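Local atomic coordinates of vanadium-dependent haloperoxidase (Zobellia galactanivorans, PDB entry 4CIT), a protein that probably oxidises iodide with hydrogen peroxide as a bacterial iodoperoxidase, using a vanadate ion held within a helical protein. Residues Y198-I202 with P359-E363; E242-V246 with M419-Y425; Q261-W266 with L399-F404; Y364-V370 with V431-G436. All coordinates share one frame. Where two conformers were deposited one is given. Residues are numbered along the deposited sequence.

Contact 1: Y198-I202 with P359-E363; sequences YMDGI and PPFPE. With VO4 (vanadate ion), chain F.
Two extended loops meet here, neither with helix or strand, and the closest CA atoms are those of G201 and F361, 4.5 Å apart. Residues M199-I202 run in a polyproline-like conformation, phi -57 to -72° and psi 131 to 154°. Along the second segment, P359 makes no contact with 198-202 and instead sets its CG 3.5 Å from O4 of the vanadate. P360 follows as the centre of an inverse gamma turn (phi/psi -84/67°), closed by F361 N to P359 O at 2.9 Å. The turn presents P360 O to the other loop: I202 N donates to it at 3.0 Å, and G201 CA adds a CH...O contact at 3.4 Å. The P360 ring touches both M199 and I202, with M199 CB 3.8 Å from P360 CB and I202 CG1 3.7 Å from P360 CG. F361 (chi1 37°) meets I202 CG1 at its ring edge, 3.9 Å from CD2, while CE1 lies 3.9 Å from O4. Beyond P362, E363 leaves the other loop and hydrogen-bonds H424 and Y425. P359 and F361 thus line the vanadate pocket, and residues 198-202 cover this wall of the haloperoxidase active site from behind.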
loop_
_atom_site.group_PDB
_atom_site.type_symbol
_atom_site.label_atom_id
_atom_site.label_comp_id
_atom_site.label_asym_id
_atom_site.label_seq_id
_atom_site.Cartn_x
_atom_site.Cartn_y
_atom_site.Cartn_z
ATOM N N TYR A 198 22.591 -5.829 -7.751
ATOM C CA TYR A 198 22.356 -7.246 -8.084
ATOM C C TYR A 198 21.736 -7.928 -6.915
ATOM O O TYR A 198 22.103 -9.038 -6.573
ATOM C CB TYR A 198 23.626 -7.989 -8.584
ATOM C CG TYR A 198 24.145 -7.465 -9.882
ATOM C CD1 TYR A 198 23.636 -7.923 -11.076
ATOM C CD2 TYR A 198 25.194 -6.553 -9.913
ATOM C CE1 TYR A 198 24.125 -7.437 -12.276
ATOM C CE2 TYR A 198 25.712 -6.106 -11.093
ATOM C CZ TYR A 198 25.171 -6.555 -12.262
ATOM O OH TYR A 198 25.665 -6.102 -13.450
ATOM N N MET A 199 20.753 -7.300 -6.344
ATOM C CA MET A 199 20.048 -7.884 -5.189
ATOM C C MET A 199 19.183 -9.055 -5.615
ATOM O O MET A 199 18.637 -9.094 -6.727
ATOM C CB MET A 199 19.150 -6.837 -4.442
ATOM C CG MET A 199 19.795 -5.696 -3.639
ATOM S SD MET A 199 18.601 -4.480 -2.960
ATOM C CE MET A 199 17.401 -5.559 -2.248
ATOM N N ASP A 200 19.021 -10.012 -4.709
ATOM C CA ASP A 200 18.167 -11.197 -4.946
ATOM C C ASP A 200 16.690 -10.676 -4.951
ATOM O O ASP A 200 16.357 -9.651 -4.333
ATOM C CB ASP A 200 18.213 -12.174 -3.772
ATOM C CG ASP A 200 19.402 -13.125 -3.773
ATOM O OD1 ASP A 200 20.139 -13.222 -4.758
ATOM O OD2 ASP A 200 19.590 -13.789 -2.712
ATOM N N GLY A 201 15.849 -11.399 -5.652
ATOM C CA GLY A 201 14.469 -10.973 -5.794
ATOM C C GLY A 201 13.775 -10.798 -4.445
ATOM O O GLY A 201 13.823 -11.680 -3.564
ATOM N N ILE A 202 13.061 -9.704 -4.288
ATOM C CA ILE A 202 12.288 -9.438 -3.054
ATOM C C ILE A 202 11.086 -10.306 -2.943
ATOM O O ILE A 202 10.251 -10.391 -3.846
ATOM C CB ILE A 202 11.801 -7.959 -3.037
ATOM C CG1 ILE A 202 13.034 -7.062 -3.122
ATOM C CG2 ILE A 202 10.865 -7.643 -1.884
ATOM C CD1 ILE A 202 14.028 -7.086 -1.991
ATOM N N PRO A 359 14.063 -1.884 -9.938
ATOM C CA PRO A 359 13.850 -2.563 -8.707
ATOM C C PRO A 359 14.170 -4.017 -8.717
ATOM O O PRO A 359 14.051 -4.688 -9.727
ATOM C CB PRO A 359 12.375 -2.339 -8.452
ATOM C CG PRO A 359 11.981 -1.175 -9.299
ATOM C CD PRO A 359 12.814 -1.386 -10.492
ATOM N N PRO A 360 14.553 -4.575 -7.542
ATOM C CA PRO A 360 15.027 -5.928 -7.496
ATOM C C PRO A 360 13.989 -7.011 -7.414
ATOM O O PRO A 360 13.912 -7.727 -6.436
ATOM C CB PRO A 360 15.897 -5.942 -6.224
ATOM C CG PRO A 360 15.195 -4.976 -5.320
ATOM C CD PRO A 360 14.644 -3.883 -6.235
ATOM N N PHE A 361 13.206 -7.182 -8.467
ATOM C CA PHE A 361 12.201 -8.195 -8.535
ATOM C C PHE A 361 11.732 -8.337 -9.970
ATOM O O PHE A 361 11.954 -7.368 -10.786
ATOM C CB PHE A 361 11.032 -8.024 -7.554
ATOM C CG PHE A 361 10.594 -6.626 -7.332
ATOM C CD1 PHE A 361 9.707 -6.024 -8.190
ATOM C CD2 PHE A 361 11.054 -5.934 -6.243
ATOM C CE1 PHE A 361 9.235 -4.764 -7.976
ATOM C CE2 PHE A 361 10.642 -4.656 -6.006
ATOM C CZ PHE A 361 9.753 -4.034 -6.897
ATOM N N PRO A 362 11.139 -9.490 -10.326
ATOM C CA PRO A 362 10.722 -9.701 -11.694
ATOM C C PRO A 362 9.707 -8.669 -12.208
ATOM O O PRO A 362 9.055 -7.939 -11.448
ATOM C CB PRO A 362 10.125 -11.099 -11.687
ATOM C CG PRO A 362 10.862 -11.759 -10.590
ATOM C CD PRO A 362 10.944 -10.718 -9.560
ATOM N N GLU A 363 9.601 -8.621 -13.502
ATOM C CA GLU A 363 8.962 -7.525 -14.246
ATOM C C GLU A 363 7.418 -7.521 -14.330
ATOM O O GLU A 363 6.818 -6.414 -14.358
ATOM C CB GLU A 363 9.582 -7.425 -15.610
ATOM C CG GLU A 363 9.286 -6.133 -16.327
ATOM C CD GLU A 363 7.984 -6.052 -17.017
ATOM O OE1 GLU A 363 7.394 -7.095 -17.423
ATOM O OE2 GLU A 363 7.571 -4.892 -17.247
HETATM O O4 VO4 F . 9.002 -2.082 -10.786
#

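Contact 2: E242-V246 with M419-Y425; sequences EVYDV and MYGGIHY. With VO4 (vanadate ion), chain B; VO4 (vanadate ion), chain F; VO4 (vanadate ion), chain D.
Helical residues 242-246 pack against the end of helix 407-420 and the loop that follows it. V243 lies opposite G422 (CA-CA 5.7 Å) and V246 opposite Y420 (6.6 Å). The second backbone ends its helix in a Schellman motif, with G422 at phi/psi 78/17°, then extends through H424 to Y425, the N-cap of the next helix.

Most of the interface is apolar. M419 (chi1 t, chi2 p, chi3 p) curls its thioether toward the first helix, SD lying 3.9 Å from V243 CG2 and 4.1 Å from V246 CG2. V243 CG2 also packs 4.1 Å from Y425 CD1, and V246 CG1 reaches the Y420 ring edge at CD1, 4.3 Å away. A methyl-to-carbonyl contact brings V243 CG2 to 3.5 Å from H424 O.

Polar linkage goes through a water that donates to V243 O and M419 O, each at 2.8 Å; no direct hydrogen bond joins the segments. E242 forms a salt bridge with R426.

Metal ligation comes from H424, which points away from the first helix. Its NE2 binds vanadium at 2.2 Å, trans to the vanadate oxygen O1, while ND1 pairs with E363. This axial histidine on trigonal-bipyramidal vanadate is the hallmark of vanadium haloperoxidases.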
loop_
_atom_site.group_PDB
_atom_site.type_symbol
_atom_site.label_atom_id
_atom_site.label_comp_id
_atom_site.label_asym_id
_atom_site.label_seq_id
_atom_site.Cartn_x
_atom_site.Cartn_y
_atom_site.Cartn_z
ATOM N N GLU A 242 10.066 -0.156 -27.657
ATOM C CA GLU A 242 9.363 0.962 -27.071
ATOM C C GLU A 242 10.073 1.540 -25.811
ATOM O O GLU A 242 10.267 2.656 -25.740
ATOM C CB GLU A 242 7.895 0.563 -26.789
ATOM C CG GLU A 242 7.181 1.761 -26.191
ATOM C CD GLU A 242 5.758 1.556 -25.681
ATOM O OE1 GLU A 242 5.305 0.409 -25.521
ATOM O OE2 GLU A 242 5.094 2.615 -25.378
ATOM N N VAL A 243 10.432 0.713 -24.834
ATOM C CA VAL A 243 11.202 1.080 -23.671
ATOM C C VAL A 243 12.448 1.822 -24.057
ATOM O O VAL A 243 12.771 2.893 -23.526
ATOM C CB VAL A 243 11.484 -0.124 -22.743
ATOM C CG1 VAL A 243 12.302 0.374 -21.534
ATOM C CG2 VAL A 243 10.153 -0.671 -22.240
ATOM N N TYR A 244 13.161 1.223 -24.993
ATOM C CA TYR A 244 14.465 1.743 -25.469
ATOM C C TYR A 244 14.276 3.123 -26.065
ATOM O O TYR A 244 14.959 4.101 -25.678
ATOM C CB TYR A 244 14.997 0.764 -26.490
ATOM C CG TYR A 244 16.319 1.188 -27.079
ATOM C CD1 TYR A 244 17.471 1.036 -26.384
ATOM C CD2 TYR A 244 16.378 1.704 -28.346
ATOM C CE1 TYR A 244 18.724 1.395 -26.910
ATOM C CE2 TYR A 244 17.624 2.036 -28.904
ATOM C CZ TYR A 244 18.778 1.923 -28.141
ATOM O OH TYR A 244 20.030 2.245 -28.647
ATOM N N ASP A 245 13.324 3.233 -26.958
ATOM C CA ASP A 245 13.009 4.450 -27.727
ATOM C C ASP A 245 12.456 5.615 -26.859
ATOM O O ASP A 245 12.843 6.784 -26.992
ATOM C CB ASP A 245 12.004 4.220 -28.895
ATOM C CG ASP A 245 12.601 3.395 -30.042
ATOM O OD1 ASP A 245 13.859 3.258 -30.124
ATOM O OD2 ASP A 245 11.837 2.877 -30.876
ATOM N N VAL A 246 11.521 5.303 -25.960
ATOM C CA VAL A 246 11.070 6.285 -25.003
ATOM C C VAL A 246 12.208 6.917 -24.233
ATOM O O VAL A 246 12.215 8.126 -23.987
ATOM C CB VAL A 246 9.988 5.675 -24.046
ATOM C CG1 VAL A 246 9.676 6.573 -22.835
ATOM C CG2 VAL A 246 8.763 5.408 -24.799
ATOM N N MET A 419 6.961 3.422 -17.599
ATOM C CA MET A 419 7.448 3.411 -18.986
ATOM C C MET A 419 8.471 4.501 -19.136
ATOM O O MET A 419 9.613 4.228 -19.643
ATOM C CB MET A 419 6.295 3.606 -19.984
ATOM C CG MET A 419 6.806 3.800 -21.408
ATOM S SD MET A 419 7.714 2.426 -22.132
ATOM C CE MET A 419 6.448 1.137 -21.862
ATOM N N TYR A 420 8.139 5.702 -18.636
ATOM C CA TYR A 420 9.155 6.790 -18.658
ATOM C C TYR A 420 10.352 6.408 -17.884
ATOM O O TYR A 420 11.459 6.859 -18.198
ATOM C CB TYR A 420 8.597 8.056 -18.064
ATOM C CG TYR A 420 7.296 8.566 -18.683
ATOM C CD1 TYR A 420 7.009 8.365 -20.020
ATOM C CD2 TYR A 420 6.409 9.372 -17.938
ATOM C CE1 TYR A 420 5.841 8.880 -20.610
ATOM C CE2 TYR A 420 5.236 9.873 -18.511
ATOM C CZ TYR A 420 4.971 9.639 -19.816
ATOM O OH TYR A 420 3.852 10.158 -20.427
ATOM N N GLY A 421 10.150 5.604 -16.823
ATOM C CA GLY A 421 11.252 5.209 -16.010
ATOM C C GLY A 421 12.208 4.149 -16.557
ATOM O O GLY A 421 13.318 3.973 -15.980
ATOM N N GLY A 422 11.820 3.452 -17.619
ATOM C CA GLY A 422 12.658 2.441 -18.295
ATOM C C GLY A 422 12.740 1.127 -17.633
ATOM O O GLY A 422 13.619 0.345 -17.951
ATOM N N ILE A 423 11.792 0.840 -16.701
ATOM C CA ILE A 423 11.860 -0.384 -15.918
ATOM C C ILE A 423 10.733 -1.396 -16.146
ATOM O O ILE A 423 10.774 -2.486 -15.634
ATOM C CB ILE A 423 12.071 -0.112 -14.389
ATOM C CG1 ILE A 423 10.828 0.471 -13.749
ATOM C CG2 ILE A 423 13.349 0.702 -14.207
ATOM C CD1 ILE A 423 10.581 1.917 -13.989
ATOM N N HIS A 424 9.687 -0.998 -16.840
ATOM C CA HIS A 424 8.574 -1.890 -17.242
ATOM C C HIS A 424 8.288 -1.790 -18.680
ATOM O O HIS A 424 8.294 -0.705 -19.260
ATOM C CB HIS A 424 7.277 -1.606 -16.436
ATOM C CG HIS A 424 7.276 -2.179 -15.041
ATOM N ND1 HIS A 424 7.297 -3.522 -14.769
ATOM C CD2 HIS A 424 7.339 -1.555 -13.833
ATOM C CE1 HIS A 424 7.288 -3.704 -13.452
ATOM N NE2 HIS A 424 7.327 -2.524 -12.861
ATOM N N TYR A 425 7.879 -2.910 -19.263
ATOM C CA TYR A 425 7.291 -2.917 -20.616
ATOM C C TYR A 425 5.805 -2.513 -20.568
ATOM O O TYR A 425 5.123 -2.629 -19.528
ATOM C CB TYR A 425 7.360 -4.340 -21.229
ATOM C CG TYR A 425 8.704 -5.057 -21.121
ATOM C CD1 TYR A 425 9.742 -4.769 -21.924
ATOM C CD2 TYR A 425 8.905 -5.973 -20.130
ATOM C CE1 TYR A 425 11.008 -5.412 -21.785
ATOM C CE2 TYR A 425 10.117 -6.646 -19.981
ATOM C CZ TYR A 425 11.185 -6.342 -20.797
ATOM O OH TYR A 425 12.346 -7.051 -20.535
HETATM V V VO4 B . 7.427 -2.181 -10.735
HETATM O O4 VO4 F . 9.002 -2.082 -10.786
HETATM O O2 VO4 D . 6.170 -0.857 -11.111
HETATM O O HOH W 1 11.980 4.061 -21.116
#

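Contact 3: Q261-W266 with L399-F404; sequences QIARFW and LPIRSF
Strand 402-404 and the loop leading into it meet helical residues 261-266, the short axes of helix and strand being perpendicular (crossing angle -90°) and 11.8 Å apart at closest approach. Q261 points toward the strand side, and a water joins its OE1 (2.7 Å) to R402 NH1 (2.8 Å). I262 sets CG1 against a face of the R402 guanidinium, 3.4 Å from NH2. R264 adds its CB, 4.1 Å from L399 CD2, before its charged end leads away. F265 (chi1 t) is central: R402 CD sits over its ring face in a CH-pi contact, 3.6 Å from the centroid, while P400 O approaches the ring edge at 3.3 Å from CE1. L399 CD2 packs 3.8 Å from F265 CA. W266 (chi1 m) brings CZ2 to 3.8 Å from F404 CZ. R402, bent at chi3 57°, also forms salt bridges with E413 and E258. Strand 402-404 pairs antiparallel with strand 389-391, and this two-stranded sheet covers helix 258-266 on one side, while I262 and W266 pack against helix 407-420.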
loop_
_atom_site.group_PDB
_atom_site.type_symbol
_atom_site.label_atom_id
_atom_site.label_comp_id
_atom_site.label_asym_id
_atom_site.label_seq_id
_atom_site.Cartn_x
_atom_site.Cartn_y
_atom_site.Cartn_z
ATOM N N GLN A 261 10.203 14.119 -14.550
ATOM C CA GLN A 261 9.500 14.543 -13.283
ATOM C C GLN A 261 8.470 13.521 -12.839
ATOM O O GLN A 261 8.323 13.268 -11.662
ATOM C CB GLN A 261 8.691 15.835 -13.503
ATOM C CG GLN A 261 9.514 17.083 -13.714
ATOM C CD GLN A 261 8.660 18.325 -13.932
ATOM O OE1 GLN A 261 7.737 18.639 -13.152
ATOM N NE2 GLN A 261 8.961 19.059 -15.026
ATOM N N ILE A 262 7.756 12.962 -13.798
ATOM C CA ILE A 262 6.667 11.972 -13.526
ATOM C C ILE A 262 7.312 10.701 -13.030
ATOM O O ILE A 262 6.909 10.135 -12.025
ATOM C CB ILE A 262 5.782 11.785 -14.742
ATOM C CG1 ILE A 262 4.930 13.085 -14.964
ATOM C CG2 ILE A 262 5.001 10.464 -14.616
ATOM C CD1 ILE A 262 4.094 13.137 -16.260
ATOM N N ALA A 263 8.378 10.232 -13.709
ATOM C CA ALA A 263 9.088 9.028 -13.289
ATOM C C ALA A 263 9.580 9.151 -11.841
ATOM O O ALA A 263 9.429 8.236 -11.051
ATOM C CB ALA A 263 10.281 8.718 -14.214
ATOM N N ARG A 264 10.216 10.280 -11.504
ATOM C CA ARG A 264 10.765 10.474 -10.172
ATOM C C ARG A 264 9.662 10.625 -9.152
ATOM O O ARG A 264 9.807 10.112 -8.057
ATOM C CB ARG A 264 11.704 11.691 -10.169
ATOM C CG ARG A 264 12.943 11.401 -10.989
ATOM C CD ARG A 264 14.047 12.455 -10.959
ATOM N NE ARG A 264 15.180 11.929 -11.781
ATOM C CZ ARG A 264 16.167 12.659 -12.296
ATOM N NH1 ARG A 264 16.206 13.963 -12.093
ATOM N NH2 ARG A 264 17.086 12.079 -13.053
ATOM N N PHE A 265 8.535 11.236 -9.508
ATOM C CA PHE A 265 7.464 11.535 -8.515
ATOM C C PHE A 265 6.941 10.173 -7.978
ATOM O O PHE A 265 6.683 10.018 -6.796
ATOM C CB PHE A 265 6.347 12.266 -9.170
ATOM C CG PHE A 265 5.319 12.707 -8.243
ATOM C CD1 PHE A 265 5.497 13.868 -7.560
ATOM C CD2 PHE A 265 4.141 11.985 -8.077
ATOM C CE1 PHE A 265 4.525 14.346 -6.708
ATOM C CE2 PHE A 265 3.165 12.461 -7.215
ATOM C CZ PHE A 265 3.348 13.628 -6.519
ATOM N N TRP A 266 6.810 9.184 -8.866
ATOM C CA TRP A 266 6.174 7.957 -8.527
ATOM C C TRP A 266 7.128 6.840 -8.177
ATOM O O TRP A 266 6.679 5.777 -7.730
ATOM C CB TRP A 266 5.233 7.479 -9.637
ATOM C CG TRP A 266 4.050 8.323 -9.781
ATOM C CD1 TRP A 266 3.835 9.275 -10.698
ATOM C CD2 TRP A 266 2.874 8.308 -8.910
ATOM N NE1 TRP A 266 2.605 9.864 -10.498
ATOM C CE2 TRP A 266 1.967 9.250 -9.448
ATOM C CE3 TRP A 266 2.469 7.488 -7.857
ATOM C CZ2 TRP A 266 0.740 9.497 -8.891
ATOM C CZ3 TRP A 266 1.253 7.783 -7.264
ATOM C CH2 TRP A 266 0.370 8.736 -7.842
ATOM N N LEU A 399 10.449 16.073 -3.564
ATOM C CA LEU A 399 9.683 16.359 -4.806
ATOM C C LEU A 399 8.672 17.522 -4.663
ATOM O O LEU A 399 8.303 17.918 -3.560
ATOM C CB LEU A 399 8.926 15.085 -5.195
ATOM C CG LEU A 399 9.962 14.029 -5.636
ATOM C CD1 LEU A 399 9.683 12.692 -5.060
ATOM C CD2 LEU A 399 10.067 13.966 -7.128
ATOM N N PRO A 400 8.186 18.034 -5.766
ATOM C CA PRO A 400 7.178 19.037 -5.768
ATOM C C PRO A 400 5.777 18.436 -5.580
ATOM O O PRO A 400 5.641 17.202 -5.460
ATOM C CB PRO A 400 7.220 19.637 -7.169
ATOM C CG PRO A 400 7.865 18.545 -7.991
ATOM C CD PRO A 400 8.638 17.644 -7.124
ATOM N N ILE A 401 4.782 19.328 -5.542
ATOM C CA ILE A 401 3.364 18.925 -5.525
ATOM C C ILE A 401 2.983 18.635 -6.980
ATOM O O ILE A 401 3.305 19.370 -7.910
ATOM C CB ILE A 401 2.451 20.052 -4.965
ATOM C CG1 ILE A 401 2.833 20.290 -3.499
ATOM C CG2 ILE A 401 0.956 19.801 -5.088
ATOM C CD1 ILE A 401 2.219 21.518 -2.892
ATOM N N ARG A 402 2.188 17.622 -7.193
ATOM C CA ARG A 402 1.504 17.437 -8.499
ATOM C C ARG A 402 0.025 17.361 -8.260
ATOM O O ARG A 402 -0.393 16.858 -7.193
ATOM C CB ARG A 402 2.004 16.184 -9.264
ATOM C CG ARG A 402 3.484 16.156 -9.657
ATOM C CD ARG A 402 3.882 14.975 -10.523
ATOM N NE ARG A 402 3.162 14.834 -11.759
ATOM C CZ ARG A 402 3.371 15.592 -12.861
ATOM N NH1 ARG A 402 4.360 16.509 -12.899
ATOM N NH2 ARG A 402 2.647 15.407 -13.954
ATOM N N SER A 403 -0.755 17.913 -9.196
ATOM C CA SER A 403 -2.218 18.049 -9.054
ATOM C C SER A 403 -2.889 17.037 -9.959
ATOM O O SER A 403 -2.361 16.748 -11.030
ATOM C CB SER A 403 -2.595 19.478 -9.409
ATOM O OG SER A 403 -2.047 20.302 -8.316
ATOM N N PHE A 404 -4.062 16.555 -9.553
ATOM C CA PHE A 404 -4.803 15.562 -10.296
ATOM C C PHE A 404 -6.266 15.855 -10.332
ATOM O O PHE A 404 -6.811 16.510 -9.421
ATOM C CB PHE A 404 -4.591 14.152 -9.625
ATOM C CG PHE A 404 -3.171 13.738 -9.678
ATOM C CD1 PHE A 404 -2.640 13.236 -10.834
ATOM C CD2 PHE A 404 -2.349 13.898 -8.607
ATOM C CE1 PHE A 404 -1.268 12.884 -10.900
ATOM C CE2 PHE A 404 -1.007 13.486 -8.660
ATOM C CZ PHE A 404 -0.469 12.983 -9.847
HETATM O O HOH W 2 6.424 17.347 -11.172
#

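Contact 4: Y364-V370 with V431-G436. With VO4 (vanadate ion), chain D; VO4 (vanadate ion), chain E; VO4 (vanadate ion), chain C.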
loop_
_atom_site.group_PDB
_atom_site.type_symbol
_atom_site.label_atom_id
_atom_site.label_comp_id
_atom_site.label_asym_id
_atom_site.label_seq_id
_atom_site.Cartn_x
_atom_site.Cartn_y
_atom_site.Cartn_z
ATOM N N TYR A 364 6.758 -8.662 -14.370
ATOM C CA TYR A 364 5.369 -8.679 -14.858
ATOM C C TYR A 364 4.457 -9.264 -13.785
ATOM O O TYR A 364 4.727 -10.344 -13.342
ATOM C CB TYR A 364 5.288 -9.557 -16.112
ATOM C CG TYR A 364 3.940 -9.635 -16.783
ATOM C CD1 TYR A 364 3.506 -8.703 -17.667
ATOM C CD2 TYR A 364 3.063 -10.692 -16.473
ATOM C CE1 TYR A 364 2.271 -8.813 -18.293
ATOM C CE2 TYR A 364 1.848 -10.829 -17.077
ATOM C CZ TYR A 364 1.451 -9.896 -17.980
ATOM O OH TYR A 364 0.269 -10.030 -18.637
ATOM N N THR A 365 3.396 -8.643 -13.379
ATOM C CA THR A 365 2.932 -7.290 -13.764
ATOM C C THR A 365 3.566 -6.237 -12.837
ATOM O O THR A 365 4.269 -6.575 -11.853
ATOM C CB THR A 365 1.396 -7.229 -13.602
ATOM O OG1 THR A 365 1.083 -7.822 -12.319
ATOM C CG2 THR A 365 0.688 -7.897 -14.766
ATOM N N SER A 366 3.412 -4.951 -13.161
ATOM C CA SER A 366 3.977 -3.837 -12.427
ATOM C C SER A 366 3.230 -3.567 -11.115
ATOM O O SER A 366 2.002 -3.420 -11.153
ATOM C CB SER A 366 3.874 -2.573 -13.265
ATOM O OG SER A 366 3.986 -1.378 -12.453
ATOM N N GLY A 367 3.972 -3.599 -9.993
ATOM C CA GLY A 367 3.439 -3.286 -8.720
ATOM C C GLY A 367 2.768 -1.933 -8.623
ATOM O O GLY A 367 1.658 -1.798 -8.076
ATOM N N HIS A 368 3.433 -0.913 -9.144
ATOM C CA HIS A 368 2.845 0.379 -9.173
ATOM C C HIS A 368 1.499 0.357 -9.850
ATOM O O HIS A 368 0.522 1.023 -9.422
ATOM C CB HIS A 368 3.726 1.388 -9.916
ATOM C CG HIS A 368 4.882 1.873 -9.148
ATOM N ND1 HIS A 368 5.957 1.069 -8.839
ATOM C CD2 HIS A 368 5.196 3.129 -8.709
ATOM C CE1 HIS A 368 6.830 1.789 -8.138
ATOM N NE2 HIS A 368 6.420 3.042 -8.112
ATOM N N SER A 369 1.432 -0.345 -10.989
ATOM C CA SER A 369 0.214 -0.434 -11.772
ATOM C C SER A 369 -0.931 -1.163 -11.083
ATOM O O SER A 369 -2.078 -0.620 -11.018
ATOM C CB SER A 369 0.424 -1.036 -13.156
ATOM O OG SER A 369 1.407 -0.238 -13.813
ATOM N N VAL A 370 -0.604 -2.302 -10.467
ATOM C CA VAL A 370 -1.598 -3.085 -9.795
ATOM C C VAL A 370 -2.111 -2.328 -8.540
ATOM O O VAL A 370 -3.329 -2.283 -8.286
ATOM C CB VAL A 370 -1.117 -4.521 -9.477
ATOM C CG1 VAL A 370 -2.206 -5.266 -8.710
ATOM C CG2 VAL A 370 -0.746 -5.386 -10.713
ATOM N N VAL A 431 -1.669 -4.360 -18.443
ATOM C CA VAL A 431 -2.274 -5.528 -17.867
ATOM C C VAL A 431 -2.303 -5.393 -16.348
ATOM O O VAL A 431 -3.292 -5.825 -15.648
ATOM C CB VAL A 431 -1.617 -6.854 -18.318
ATOM C CG1 VAL A 431 -2.274 -7.977 -17.576
ATOM C CG2 VAL A 431 -1.677 -6.968 -19.841
ATOM N N GLY A 432 -1.259 -4.785 -15.768
ATOM C CA GLY A 432 -1.234 -4.564 -14.322
ATOM C C GLY A 432 -2.318 -3.635 -13.807
ATOM O O GLY A 432 -2.962 -3.903 -12.783
ATOM N N VAL A 433 -2.533 -2.531 -14.506
ATOM C CA VAL A 433 -3.666 -1.630 -14.154
ATOM C C VAL A 433 -4.998 -2.349 -14.189
ATOM O O VAL A 433 -5.850 -2.213 -13.290
ATOM C CB VAL A 433 -3.768 -0.443 -15.149
ATOM C CG1 VAL A 433 -5.147 0.264 -14.930
ATOM C CG2 VAL A 433 -2.635 0.502 -14.906
ATOM N N LYS A 434 -5.237 -3.168 -15.218
ATOM C CA LYS A 434 -6.440 -3.981 -15.273
ATOM C C LYS A 434 -6.611 -4.932 -14.132
ATOM O O LYS A 434 -7.678 -5.098 -13.553
ATOM C CB LYS A 434 -6.461 -4.741 -16.621
ATOM C CG LYS A 434 -7.572 -5.794 -16.731
ATOM C CD LYS A 434 -7.588 -6.473 -18.123
ATOM C CE LYS A 434 -8.527 -7.714 -18.053
ATOM N NZ LYS A 434 -9.878 -7.453 -17.419
ATOM N N GLN A 435 -5.539 -5.648 -13.854
ATOM C CA GLN A 435 -5.446 -6.558 -12.687
ATOM C C GLN A 435 -5.815 -5.818 -11.413
ATOM O O GLN A 435 -6.666 -6.320 -10.632
ATOM C CB GLN A 435 -4.059 -7.151 -12.634
ATOM C CG GLN A 435 -3.853 -8.145 -11.482
ATOM C CD GLN A 435 -2.463 -8.770 -11.493
ATOM O OE1 GLN A 435 -1.608 -8.524 -12.366
ATOM N NE2 GLN A 435 -2.165 -9.436 -10.403
ATOM N N GLY A 436 -5.239 -4.660 -11.129
ATOM C CA GLY A 436 -5.544 -3.938 -9.912
ATOM C C GLY A 436 -6.991 -3.382 -9.846
ATOM O O GLY A 436 -7.644 -3.473 -8.823
HETATM O O2 VO4 D . 6.170 -0.857 -11.111
HETATM O O3 VO4 E . 6.789 -3.760 -10.501
HETATM O O1 VO4 C . 7.283 -1.731 -8.515
#
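Residues 367-370 open helix 367-383 and pass close to helix 426-446, the pair forming part of the helical PAP2-type core of the haloperoxidase; S366-G367-H368 is the SGH element of its vanadate site. The backbones come unusually near, with CA atoms 4.7 Å apart for S369-V433 and 4.0 Å for V370-G436. Glycines permit this: a CB on G436 would clash with V370 O, and one on G432 would crowd S369 CB and T365 CB. Two CH...O contacts fill the gap, V370 CA to G432 O at 3.4 Å and G436 CA to V370 O at 3.2 Å. Before the helix, a cis peptide joins Y364 to T365.

Among the side chains, T365 OG1 donates to Q435 OE1 at 2.8 Å, Y364 packs its CZ 4.2 Å from V431 CG1, and S369 CB touches V433 CG2 at 3.8 Å. The segment 364-370 also holds the vanadate. G367 N donates to O3 of the vanadate at 2.9 Å, and H368 ND1 to O2 at 3.0 Å and O1 at 3.1 Å. S366, the N-cap, accepts from S369 N through OG at 3.1 Å, and that same OG donates to vanadate O2 at 2.6 Å.

In the fold
From the N terminus, the chain lays down 198-202, 242-246 and 261-266 in turn, each meeting a partner beyond residue 358. Contact 1 closes first, joining two loops, and the chain runs directly on into 364-370 of contact 4. Contact 3 then closes, tying helix 258-266 to strand 402-404, wholly within the span of contact 2, which ties helix 235-253 to the end of helix 407-420. Contact 4 closes last, tying helix 367-383 to helix 426-446. Contacts 1 and 4 follow in series, whereas each crosses contacts 2 and 3. E363 links contact 1 to H424 and Y425 of contact 2, and W266 O links contact 3 to H368. Contacts 1, 2 and 4 converge on one vanadate.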